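PDB 5B6T: glycosyl hydrolase family 62 protein from Coprinopsis cinerea, which hydrolyses alpha-L-arabinofuranosidic bonds, probably releasing arabinofuranosyl side groups from arabinoxylan. Local coordinates for residues G15-S20 and F68-Q73; N101-Y106 and G139-M144; N161-R166 and P181-Q186. All blocks are in the same frame, centred on the assembly; numbering follows the deposited sequence. Where two conformers were deposited one is given.

Contact 1 of 3, residues G15-S20 and F68-Q73; sequences GPKSDS and FYYLDQ
Phe68 receives the aliphatic part of Lys17 over one face of its ring, while Tyr70, two residues on, meets Asp19 through its hydroxyl. The contact lies at the surface of the beta-propeller and joins the loop between strands 7-9 and 25-34 to strand 68-70, outermost in a four-stranded antiparallel blade. At Phe68 the touching atom is Lys17 CG, 3.8 Å from the ring centroid and 20° off the ring normal, a CH-pi contact displaced toward the CD2 rim. The lysine chain bends at chi2 (-65°), which turns CD; further out, CE lies 3.7 Å from Phe68 CD1. The ammonium beyond is held by Ala66 O. Obliquely to the ring, Gly15 O approaches Phe68 CZ at 3.4 Å. Val53, Ile55 and Ile26 also touch Phe68, so the ring lies between the loop and strands 25-34 and 49-57; an alanine here would probably open a gap there and leave the Lys17 methylenes without the surface they lie on.

Tyr70 follows, with Phe68 CB over one face of its ring. Tyr70 OH donates a hydrogen bond of 2.6 Å to Asp19 OD2, which accepts on its syn lone pair. The two side chains meet tip to tip, carboxylate and ring planes 57° apart. The other oxygen of Asp19, OD1, accepts from the backbone of Arg21, whose guanidinium also makes a cation-pi contact with the Tyr70 ring. A water donates to Tyr70 OH at 2.8 Å and accepts from Lys17 N at 2.8 Å.

The hydroxyl thus acts as donor and acceptor at once. The short bond to a carboxylate would probably polarise the phenol and strengthen its hold on the water. The loop, without regular structure, is held by directional bonds as well as by packing.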
# COMPACT_ATOMS: atom_id res chain seq x y z
N GLY A 15 6.22 13.26 -8.29
CA GLY A 15 5.25 13.17 -9.35
C GLY A 15 5.88 12.61 -10.61
O GLY A 15 7.06 12.25 -10.63
N PRO A 16 5.08 12.54 -11.68
CA PRO A 16 5.54 11.95 -12.93
C PRO A 16 6.68 12.73 -13.55
O PRO A 16 6.78 13.93 -13.38
CB PRO A 16 4.31 12.05 -13.84
CG PRO A 16 3.15 12.17 -12.96
CD PRO A 16 3.65 12.88 -11.72
N LYS A 17 7.51 12.03 -14.31
CA LYS A 17 8.52 12.69 -15.13
C LYS A 17 7.86 13.27 -16.37
O LYS A 17 6.77 12.88 -16.75
CB LYS A 17 9.59 11.69 -15.56
CG LYS A 17 10.36 11.10 -14.39
CD LYS A 17 11.17 12.17 -13.65
CE LYS A 17 11.99 11.52 -12.54
NZ LYS A 17 12.56 12.53 -11.63
N SER A 18 8.53 14.27 -16.95
CA SER A 18 8.12 14.81 -18.23
C SER A 18 8.87 14.09 -19.33
O SER A 18 9.91 14.53 -19.77
CB SER A 18 8.42 16.30 -18.31
OG SER A 18 7.86 16.81 -19.50
N ASP A 19 8.36 12.94 -19.71
CA ASP A 19 8.94 12.11 -20.76
C ASP A 19 7.82 11.61 -21.64
O ASP A 19 6.63 11.93 -21.43
CB ASP A 19 9.80 11.00 -20.15
CG ASP A 19 9.01 10.01 -19.28
OD1 ASP A 19 7.81 9.84 -19.50
OD2 ASP A 19 9.68 9.38 -18.42
N SER A 20 8.18 10.84 -22.68
CA SER A 20 7.16 10.45 -23.67
C SER A 20 6.06 9.56 -23.11
O SER A 20 5.02 9.44 -23.73
CB SER A 20 7.78 9.80 -24.89
OG SER A 20 8.53 8.66 -24.56
N PHE A 68 13.71 7.69 -12.29
CA PHE A 68 12.80 6.55 -12.32
C PHE A 68 13.47 5.39 -13.03
O PHE A 68 14.13 5.58 -14.06
CB PHE A 68 11.56 6.93 -13.11
CG PHE A 68 10.56 7.78 -12.35
CD1 PHE A 68 10.83 8.33 -11.09
CD2 PHE A 68 9.30 8.00 -12.91
CE1 PHE A 68 9.88 9.10 -10.43
CE2 PHE A 68 8.35 8.75 -12.24
CZ PHE A 68 8.64 9.30 -10.99
N TYR A 69 13.28 4.18 -12.52
CA TYR A 69 13.56 2.97 -13.30
C TYR A 69 12.21 2.36 -13.59
O TYR A 69 11.55 1.80 -12.69
CB TYR A 69 14.48 1.95 -12.57
CG TYR A 69 15.05 0.92 -13.52
CD1 TYR A 69 14.27 -0.11 -13.98
CD2 TYR A 69 16.38 0.98 -13.92
CE1 TYR A 69 14.80 -1.05 -14.87
CE2 TYR A 69 16.91 0.04 -14.80
CZ TYR A 69 16.11 -0.96 -15.26
OH TYR A 69 16.61 -1.89 -16.16
N TYR A 70 11.81 2.40 -14.86
CA TYR A 70 10.56 1.81 -15.30
C TYR A 70 10.70 0.28 -15.35
O TYR A 70 11.50 -0.26 -16.10
CB TYR A 70 10.17 2.37 -16.65
CG TYR A 70 9.79 3.84 -16.60
CD1 TYR A 70 8.63 4.26 -15.97
CD2 TYR A 70 10.59 4.81 -17.21
CE1 TYR A 70 8.27 5.61 -15.91
CE2 TYR A 70 10.24 6.15 -17.17
CZ TYR A 70 9.07 6.55 -16.53
OH TYR A 70 8.67 7.88 -16.50
N LEU A 71 9.91 -0.42 -14.53
CA LEU A 71 10.14 -1.84 -14.32
C LEU A 71 9.70 -2.70 -15.50
O LEU A 71 10.01 -3.90 -15.53
CB LEU A 71 9.52 -2.33 -13.01
CG LEU A 71 10.19 -1.74 -11.77
CD1 LEU A 71 9.37 -2.13 -10.54
CD2 LEU A 71 11.64 -2.20 -11.63
N ASP A 72 9.03 -2.10 -16.48
CA ASP A 72 8.75 -2.84 -17.72
C ASP A 72 10.02 -3.16 -18.52
O ASP A 72 9.98 -3.99 -19.43
CB ASP A 72 7.67 -2.13 -18.57
CG ASP A 72 8.10 -0.75 -19.11
OD1 ASP A 72 9.27 -0.44 -19.22
OD2 ASP A 72 7.19 -0.00 -19.56
N GLN A 73 11.14 -2.55 -18.16
CA GLN A 73 12.44 -2.88 -18.73
C GLN A 73 13.10 -4.14 -18.12
O GLN A 73 14.08 -4.67 -18.66
CB GLN A 73 13.41 -1.68 -18.66
CG GLN A 73 12.90 -0.46 -19.40
CD GLN A 73 12.59 -0.74 -20.85
OE1 GLN A 73 11.41 -0.74 -21.27
NE2 GLN A 73 13.61 -0.99 -21.61
O HOH W 1 6.79 9.41 -15.17

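Contact 2 of 3, residues N101-Y106 and G139-M144; sequences NGNAAY and GHWVDM
Ala104 fits its methyl against Met144 and Trp141, and this small apolar meeting lies at the centre of the contact. Ala104 CB is 3.7 Å from Met144 SD and 4.0 Å from Trp141 CZ2. Met144 turns at chi2 (-62°), which sets SD beside the alanine; the terminal methyl CE lies over one face of the Trp141 ring, 3.6 Å above the plane and offset toward the rim. The indole and the thioether are therefore packed on each other as well as on the alanine; Val98 and Gln100 touch Met144 too.

A second group of contacts sets polar atoms beside ring carbons. Asn103 and Trp141 lie side by side and point the same way, with amide and indole planes 39° apart, and Asn103 OD1 comes to 3.4 Å from Trp141 CH2. Gly102 O approaches the same ring at CE3. The indole NE1 binds Ser157 OG, and it is the six-membered ring that meets residues 102-104.

Hydrogen bonds within 101-106 shape the surface that the indole meets. Asn101 OD1 accepts from Asn103 N at 2.9 Å, an Asx turn that carries the chain through Gly102. Asn103 OD1 accepts from Ala104 N at 2.7 Å on an in-plane lone pair, though with a sharp angle of 103° at the oxygen, while Asn103 ND2 binds Tyr125 O. With both ends of the amide engaged, its rotation is fixed beside the tryptophan.

Such side-chain packing between neighbouring four-stranded antiparallel sheets belongs to the five-bladed beta-propeller of family 62: here the turn leading into strand 104-109, with the first residue of that strand, meets Trp141 just before strand 142-148 and Met144 within it, the side chain of Met144 being about 8 Å from the bound calcium.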
# COMPACT_ATOMS: atom_id res chain seq x y z
N ASN A 101 -2.12 -8.01 -11.45
CA ASN A 101 -2.03 -8.04 -12.89
C ASN A 101 -3.33 -8.56 -13.51
O ASN A 101 -3.31 -9.01 -14.67
CB ASN A 101 -0.85 -8.90 -13.34
CG ASN A 101 -1.06 -10.38 -13.08
OD1 ASN A 101 -1.92 -10.77 -12.28
ND2 ASN A 101 -0.26 -11.20 -13.75
N GLY A 102 -4.42 -8.49 -12.77
CA GLY A 102 -5.66 -9.23 -13.08
C GLY A 102 -5.85 -10.43 -12.14
O GLY A 102 -7.00 -10.87 -11.85
N ASN A 103 -4.72 -10.94 -11.65
CA ASN A 103 -4.65 -11.93 -10.58
C ASN A 103 -3.83 -11.29 -9.43
O ASN A 103 -3.44 -10.11 -9.53
CB ASN A 103 -4.00 -13.20 -11.15
CG ASN A 103 -4.29 -14.46 -10.34
OD1 ASN A 103 -4.45 -14.47 -9.11
ND2 ASN A 103 -4.27 -15.57 -11.05
N ALA A 104 -3.62 -12.02 -8.36
CA ALA A 104 -2.68 -11.64 -7.31
C ALA A 104 -1.32 -12.16 -7.72
O ALA A 104 -1.13 -13.36 -7.87
CB ALA A 104 -3.11 -12.26 -5.99
N ALA A 105 -0.37 -11.25 -7.94
CA ALA A 105 0.91 -11.58 -8.56
C ALA A 105 2.13 -11.21 -7.74
O ALA A 105 2.05 -10.42 -6.77
CB ALA A 105 1.00 -10.93 -9.93
N TYR A 106 3.27 -11.77 -8.13
CA TYR A 106 4.52 -11.40 -7.50
C TYR A 106 5.72 -11.61 -8.41
O TYR A 106 5.68 -12.46 -9.33
CB TYR A 106 4.74 -12.18 -6.20
CG TYR A 106 4.93 -13.68 -6.44
CD1 TYR A 106 3.81 -14.52 -6.53
CD2 TYR A 106 6.19 -14.22 -6.61
CE1 TYR A 106 3.95 -15.87 -6.77
CE2 TYR A 106 6.36 -15.59 -6.83
CZ TYR A 106 5.23 -16.38 -6.93
OH TYR A 106 5.37 -17.74 -7.16
N GLY A 139 -17.01 -4.46 -8.89
CA GLY A 139 -15.70 -3.98 -8.41
C GLY A 139 -14.52 -4.52 -9.22
O GLY A 139 -14.62 -4.94 -10.38
N HIS A 140 -13.36 -4.52 -8.55
CA HIS A 140 -12.07 -4.88 -9.14
C HIS A 140 -11.24 -5.52 -8.05
O HIS A 140 -11.27 -5.06 -6.93
CB HIS A 140 -11.36 -3.62 -9.61
CG HIS A 140 -12.14 -2.87 -10.63
ND1 HIS A 140 -12.06 -3.17 -11.98
CD2 HIS A 140 -13.04 -1.87 -10.51
CE1 HIS A 140 -12.91 -2.40 -12.64
NE2 HIS A 140 -13.49 -1.58 -11.78
N TRP A 141 -10.55 -6.60 -8.38
CA TRP A 141 -9.71 -7.31 -7.45
C TRP A 141 -8.34 -6.64 -7.38
O TRP A 141 -7.53 -6.73 -8.33
CB TRP A 141 -9.61 -8.76 -7.89
CG TRP A 141 -8.91 -9.64 -6.93
CD1 TRP A 141 -8.83 -9.52 -5.58
CD2 TRP A 141 -8.30 -10.88 -7.24
NE1 TRP A 141 -8.16 -10.57 -5.03
CE2 TRP A 141 -7.81 -11.43 -6.04
CE3 TRP A 141 -8.07 -11.58 -8.43
CZ2 TRP A 141 -7.12 -12.63 -6.00
CZ3 TRP A 141 -7.39 -12.78 -8.38
CH2 TRP A 141 -6.93 -13.30 -7.17
N VAL A 142 -8.08 -5.97 -6.24
CA VAL A 142 -6.97 -5.04 -6.15
C VAL A 142 -6.27 -5.10 -4.79
O VAL A 142 -6.79 -5.63 -3.83
CB VAL A 142 -7.42 -3.58 -6.44
CG1 VAL A 142 -7.95 -3.48 -7.87
CG2 VAL A 142 -8.41 -3.02 -5.40
N ASP A 143 -5.06 -4.53 -4.78
CA ASP A 143 -4.35 -4.13 -3.56
C ASP A 143 -3.96 -5.31 -2.68
O ASP A 143 -4.49 -5.52 -1.57
CB ASP A 143 -5.14 -3.03 -2.82
CG ASP A 143 -5.37 -1.82 -3.69
OD1 ASP A 143 -4.60 -1.63 -4.65
OD2 ASP A 143 -6.28 -1.02 -3.42
N MET A 144 -3.03 -6.07 -3.23
CA MET A 144 -2.57 -7.33 -2.67
C MET A 144 -1.52 -7.05 -1.61
O MET A 144 -0.56 -6.32 -1.88
CB MET A 144 -1.96 -8.18 -3.79
CG MET A 144 -2.81 -8.26 -5.05
SD MET A 144 -4.41 -9.03 -4.75
CE MET A 144 -5.21 -8.71 -6.33

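Contact 3 of 3, residues N161-R166 and P181-Q186; sequences NGHLYR and PVIAMQ
Leu164 O is gripped by two successive amides of the facing strand: Ala184 N donates at 2.8 Å, nearly along the C=O axis, and Met185 N more weakly at 3.4 Å. Ala184 and Met185 thus both face Leu164, a classic beta bulge in the hairpin of strands 163-170 and 182-186, the latter outermost in its four-stranded propeller blade. Within the bulge Leu164 N also gives a nearly straight bond (175°) to Met185 O at 2.8 Å; beyond it, the regular pair Arg166-Val182 exchanges bonds of 2.9 Å through Arg166 N to Val182 O and Val182 N to Arg166 O.

On one face Tyr165 lies alongside Ile183, CE1 to CG1 at 3.7 Å, with Pro181 against its CB. Gln186 OE1 comes to the edge of the His163 ring, near its plane, 3.4 Å from CD2, and a water joins that oxygen to His163 NE2. Asp159 binds both His163 ND1 and Tyr165 OH. On the other face Arg166 runs beside Val182, its NH1 bound to Gln168 and His154.

The bulge adds a residue to the edge strand, yet Leu164 O keeps one strong and one weak donor, so the ladder stays bonded through the shift of register.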
# COMPACT_ATOMS: atom_id res chain seq x y z
N ASN A 161 -15.64 -3.40 -3.40
CA ASN A 161 -17.06 -3.67 -3.15
C ASN A 161 -17.33 -3.95 -1.70
O ASN A 161 -18.35 -4.55 -1.36
CB ASN A 161 -17.58 -4.85 -3.99
CG ASN A 161 -19.09 -4.79 -4.17
OD1 ASN A 161 -19.67 -3.72 -4.32
ND2 ASN A 161 -19.73 -5.97 -4.15
N GLY A 162 -16.44 -3.47 -0.83
CA GLY A 162 -16.71 -3.55 0.59
C GLY A 162 -16.29 -4.84 1.26
O GLY A 162 -16.72 -5.08 2.39
N HIS A 163 -15.42 -5.64 0.62
CA HIS A 163 -14.90 -6.85 1.25
C HIS A 163 -13.40 -6.79 1.29
O HIS A 163 -12.77 -6.38 0.33
CB HIS A 163 -15.32 -8.11 0.49
CG HIS A 163 -16.79 -8.17 0.24
ND1 HIS A 163 -17.34 -7.88 -0.99
CD2 HIS A 163 -17.82 -8.46 1.06
CE1 HIS A 163 -18.66 -7.93 -0.89
NE2 HIS A 163 -18.98 -8.31 0.34
N LEU A 164 -12.85 -7.20 2.43
CA LEU A 164 -11.43 -7.46 2.59
C LEU A 164 -11.27 -8.96 2.74
O LEU A 164 -11.85 -9.56 3.64
CB LEU A 164 -10.89 -6.77 3.84
CG LEU A 164 -9.42 -7.03 4.20
CD1 LEU A 164 -8.46 -6.44 3.17
CD2 LEU A 164 -9.12 -6.46 5.57
N TYR A 165 -10.49 -9.57 1.86
CA TYR A 165 -10.26 -11.01 1.86
C TYR A 165 -8.90 -11.36 2.42
O TYR A 165 -7.93 -10.57 2.32
CB TYR A 165 -10.33 -11.57 0.44
CG TYR A 165 -11.62 -11.26 -0.27
CD1 TYR A 165 -12.72 -12.06 -0.09
CD2 TYR A 165 -11.73 -10.18 -1.13
CE1 TYR A 165 -13.92 -11.76 -0.71
CE2 TYR A 165 -12.94 -9.86 -1.76
CZ TYR A 165 -14.03 -10.66 -1.55
OH TYR A 165 -15.22 -10.40 -2.19
N ARG A 166 -8.81 -12.58 2.97
CA ARG A 166 -7.56 -13.08 3.53
C ARG A 166 -7.39 -14.59 3.28
O ARG A 166 -8.27 -15.37 3.66
CB ARG A 166 -7.51 -12.81 5.02
CG ARG A 166 -6.19 -13.15 5.70
CD ARG A 166 -6.22 -13.13 7.21
NE ARG A 166 -7.19 -14.09 7.75
CZ ARG A 166 -6.99 -15.39 7.88
NH1 ARG A 166 -5.84 -15.93 7.52
NH2 ARG A 166 -7.95 -16.16 8.36
N PRO A 181 -9.68 -17.77 0.10
CA PRO A 181 -9.82 -16.68 1.06
C PRO A 181 -11.08 -16.74 1.91
O PRO A 181 -12.10 -17.28 1.47
CB PRO A 181 -9.85 -15.41 0.19
CG PRO A 181 -9.48 -15.86 -1.18
CD PRO A 181 -9.77 -17.30 -1.29
N VAL A 182 -11.00 -16.17 3.12
CA VAL A 182 -12.20 -15.86 3.92
C VAL A 182 -12.42 -14.35 3.82
O VAL A 182 -11.54 -13.60 3.40
CB VAL A 182 -12.07 -16.30 5.41
CG1 VAL A 182 -11.91 -17.82 5.49
CG2 VAL A 182 -10.95 -15.56 6.12
N ILE A 183 -13.61 -13.89 4.16
CA ILE A 183 -13.88 -12.46 4.26
C ILE A 183 -13.41 -12.05 5.66
O ILE A 183 -13.99 -12.46 6.69
CB ILE A 183 -15.38 -12.12 4.00
CG1 ILE A 183 -15.70 -12.35 2.51
CG2 ILE A 183 -15.64 -10.66 4.37
CD1 ILE A 183 -17.17 -12.38 2.12
N ALA A 184 -12.30 -11.33 5.71
CA ALA A 184 -11.74 -10.85 6.96
C ALA A 184 -12.53 -9.67 7.57
O ALA A 184 -12.55 -9.49 8.80
CB ALA A 184 -10.30 -10.43 6.75
N MET A 185 -13.10 -8.85 6.71
CA MET A 185 -13.89 -7.70 7.12
C MET A 185 -14.79 -7.31 5.95
O MET A 185 -14.43 -7.48 4.78
CB MET A 185 -13.00 -6.50 7.50
CG MET A 185 -13.79 -5.37 8.13
SD MET A 185 -12.69 -4.03 8.63
CE MET A 185 -12.09 -4.67 10.17
N GLN A 186 -15.95 -6.78 6.28
CA GLN A 186 -16.86 -6.31 5.25
C GLN A 186 -17.75 -5.20 5.73
O GLN A 186 -17.95 -5.03 6.95
CB GLN A 186 -17.69 -7.44 4.67
CG GLN A 186 -18.61 -8.10 5.64
CD GLN A 186 -19.15 -9.40 5.07
OE1 GLN A 186 -19.49 -9.48 3.90
NE2 GLN A 186 -19.14 -10.45 5.88
O HOH W 2 -21.27 -9.14 1.55

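From the N terminus, the chain first leaves strand 7-9 for the loop 15-20, and contact 1 closes after the antiparallel strands 25-34, 37-46 and 49-57, fastening that loop to edge strand 68-70. Next comes the sheet of strands 82-89, 94-100, 104-109 and 122-123; contact 2 closes the excursion through strand 122-123 and helix 130-135, joining this sheet to the one that begins with strand 142-148. Contact 3 closes the short connection of a hairpin at the far edge of that same sheet. The three loops follow in series, none nesting or crossing. Contacts 2 and 3 have centres 14 Å apart, whereas contacts 1 and 3, 33 Å apart, lie on opposite sides of the chain's centre.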